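Local structure of periplasmic branched-chain amino acid-binding protein (Burkholderia mallei, 3I09) at residues Asp251-Asn256 / Lys274-Leu279. The protein probably binds branched-chain amino acids or related small carboxylates in the periplasm for an ABC transporter, as a type I periplasmic binding protein. Numbering follows the deposited sequence.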
loop_
_atom_site.group_PDB
_atom_site.type_symbol
_atom_site.label_atom_id
_atom_site.label_comp_id
_atom_site.label_asym_id
_atom_site.label_seq_id
_atom_site.Cartn_x
_atom_site.Cartn_y
_atom_site.Cartn_z
ATOM N N ASP A 251 2.363 -1.408 -9.156
ATOM C CA ASP A 251 1.378 -0.550 -8.439
ATOM C C ASP A 251 -0.018 -1.055 -8.707
ATOM O O ASP A 251 -0.221 -1.840 -9.619
ATOM C CB ASP A 251 1.524 0.931 -8.816
ATOM C CG ASP A 251 1.037 1.927 -7.659
ATOM O OD1 ASP A 251 0.313 1.513 -6.716
ATOM O OD2 ASP A 251 1.466 3.115 -7.646
ATOM N N SER A 252 -0.994 -0.614 -7.915
ATOM C CA SER A 252 -2.354 -1.103 -8.068
ATOM C C SER A 252 -3.257 -0.214 -8.887
ATOM O O SER A 252 -4.363 -0.625 -9.221
ATOM C CB SER A 252 -3.003 -1.318 -6.683
ATOM O OG SER A 252 -3.234 -0.083 -6.030
ATOM N N TRP A 253 -2.843 1.028 -9.139
ATOM C CA TRP A 253 -3.726 2.027 -9.779
ATOM C C TRP A 253 -2.892 3.203 -10.212
ATOM O O TRP A 253 -1.876 3.517 -9.578
ATOM C CB TRP A 253 -4.769 2.488 -8.779
ATOM C CG TRP A 253 -5.837 3.378 -9.301
ATOM C CD1 TRP A 253 -7.030 2.985 -9.826
ATOM C CD2 TRP A 253 -5.845 4.808 -9.302
ATOM N NE1 TRP A 253 -7.789 4.085 -10.170
ATOM C CE2 TRP A 253 -7.082 5.220 -9.839
ATOM C CE3 TRP A 253 -4.928 5.784 -8.901
ATOM C CZ2 TRP A 253 -7.410 6.574 -10.015
ATOM C CZ3 TRP A 253 -5.288 7.133 -9.011
ATOM C CH2 TRP A 253 -6.494 7.511 -9.588
ATOM N N TYR A 254 -3.292 3.819 -11.328
ATOM C CA TYR A 254 -2.629 5.030 -11.789
ATOM C C TYR A 254 -3.671 5.902 -12.466
ATOM O O TYR A 254 -4.610 5.403 -13.165
ATOM C CB TYR A 254 -1.394 4.761 -12.695
ATOM C CG TYR A 254 -1.669 3.980 -13.963
ATOM C CD1 TYR A 254 -1.992 2.627 -13.922
ATOM C CD2 TYR A 254 -1.601 4.598 -15.210
ATOM C CE1 TYR A 254 -2.230 1.909 -15.095
ATOM C CE2 TYR A 254 -1.842 3.892 -16.372
ATOM C CZ TYR A 254 -2.158 2.554 -16.308
ATOM O OH TYR A 254 -2.420 1.864 -17.465
ATOM N N TRP A 255 -3.530 7.199 -12.209
ATOM C CA TRP A 255 -4.568 8.172 -12.573
ATOM C C TRP A 255 -4.882 8.162 -14.065
ATOM O O TRP A 255 -6.024 8.397 -14.452
ATOM C CB TRP A 255 -4.153 9.576 -12.091
ATOM C CG TRP A 255 -2.999 10.158 -12.837
ATOM C CD1 TRP A 255 -1.653 10.052 -12.554
ATOM C CD2 TRP A 255 -3.108 10.938 -14.005
ATOM N NE1 TRP A 255 -0.924 10.740 -13.494
ATOM C CE2 TRP A 255 -1.794 11.276 -14.413
ATOM C CE3 TRP A 255 -4.198 11.374 -14.775
ATOM C CZ2 TRP A 255 -1.541 12.049 -15.556
ATOM C CZ3 TRP A 255 -3.936 12.114 -15.937
ATOM C CH2 TRP A 255 -2.624 12.462 -16.297
ATOM N N ASN A 256 -3.878 7.897 -14.888
ATOM C CA ASN A 256 -4.048 8.004 -16.340
ATOM C C ASN A 256 -4.341 6.664 -17.021
ATOM O O ASN A 256 -4.246 6.560 -18.229
ATOM C CB ASN A 256 -2.803 8.620 -16.985
ATOM C CG ASN A 256 -3.104 9.266 -18.344
ATOM O OD1 ASN A 256 -4.242 9.666 -18.610
ATOM N ND2 ASN A 256 -2.069 9.388 -19.216
ATOM N N LYS A 274 -2.980 17.969 -6.583
ATOM C CA LYS A 274 -2.000 16.969 -6.963
ATOM C C LYS A 274 -2.775 15.813 -7.557
ATOM O O LYS A 274 -3.979 15.659 -7.268
ATOM C CB LYS A 274 -1.279 16.444 -5.717
ATOM C CG LYS A 274 -0.412 17.482 -5.070
ATOM C CD LYS A 274 0.309 16.881 -3.916
ATOM C CE LYS A 274 1.562 17.668 -3.647
ATOM N NZ LYS A 274 1.184 18.981 -3.101
HETATM N N MSE A 275 -2.115 14.984 -8.358
HETATM C CA MSE A 275 -2.729 13.747 -8.826
HETATM C C MSE A 275 -2.738 12.808 -7.639
HETATM O O MSE A 275 -1.792 12.807 -6.861
HETATM C CB MSE A 275 -1.917 13.063 -9.931
HETATM C CG MSE A 275 -2.019 13.665 -11.265
HETATM SE SE MSE A 275 -3.781 13.539 -11.986
HETATM C CE MSE A 275 -3.435 14.667 -13.558
ATOM N N PRO A 276 -3.778 11.981 -7.512
ATOM C CA PRO A 276 -3.801 11.045 -6.395
ATOM C C PRO A 276 -2.879 9.857 -6.622
ATOM O O PRO A 276 -2.686 9.384 -7.741
ATOM C CB PRO A 276 -5.263 10.569 -6.351
ATOM C CG PRO A 276 -5.710 10.684 -7.801
ATOM C CD PRO A 276 -5.030 11.940 -8.293
ATOM N N SER A 277 -2.337 9.342 -5.530
ATOM C CA SER A 277 -1.646 8.067 -5.535
ATOM C C SER A 277 -2.656 6.916 -5.511
ATOM O O SER A 277 -3.862 7.110 -5.252
ATOM C CB SER A 277 -0.769 7.895 -4.287
ATOM O OG SER A 277 -1.558 7.658 -3.102
ATOM N N SER A 278 -2.155 5.715 -5.727
ATOM C CA SER A 278 -2.983 4.516 -5.630
ATOM C C SER A 278 -3.597 4.322 -4.196
ATOM O O SER A 278 -4.684 3.763 -4.060
ATOM C CB SER A 278 -2.180 3.279 -6.047
ATOM O OG SER A 278 -1.067 3.072 -5.181
ATOM N N LEU A 279 -2.921 4.820 -3.157
ATOM C CA LEU A 279 -3.461 4.739 -1.803
ATOM C C LEU A 279 -4.656 5.642 -1.605
ATOM O O LEU A 279 -5.626 5.267 -0.979
ATOM C CB LEU A 279 -2.366 5.035 -0.760
ATOM C CG LEU A 279 -1.091 4.227 -0.860
ATOM C CD1 LEU A 279 -0.172 4.616 0.280
ATOM C CD2 LEU A 279 -1.350 2.694 -0.856
HETATM O O HOH W 1 0.791 5.641 -6.813
HETATM O O HOH W 2 -1.544 0.452 -4.053
HETATM O O HOH W 3 -1.783 7.900 -9.949
#
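D251 and S278 are joined by a hydrogen bond where the loop after strand 248-251 meets the N-terminus of helix 278-297, in a type I periplasmic binding protein fold. S278 OG donates to D251 OD1 over 2.6 Å, on the syn side of the carboxylate. S252 N donates to the same oxygen from the anti side, so two donors grip OD1 and should limit rotation of the carboxylate.

Two waters extend this link: one donates to D251 OD2 and accepts from S278 N, the other joins S252 OG to S278 OG. A third, separate from it, accepts from W255 N and donates to P276 O. S252 OG also bonds to the hydroxyl of Y318. S277 is the N-cap: its OG accepts a weak bond from L279 N and is hydrogen-bonded to I20 O, which ties the helix start to a residue of the acetoacetate pocket.

Apolar packing is carried mainly by the two tryptophans. W253 CH2 lies 3.7 Å from P276 CG, while P276 O lies at the ring edge near its plane; W253 NE1 is hydrogen-bonded to F317 O. S278 CB packs against W253 CB at 3.8 Å. W255 lies between N256 CB over one face and, over the opposite one, selenomethionine M275 in one of its two modelled conformers, a Met-aromatic contact. In this conformer, bent at chi2 (-65°), M275 SE is 3.7 Å from the centroid of the five-membered ring of W255. Its terminal methyl CE sits 3.4 Å above the centroid of the W255 six-membered ring, only 8° off the normal.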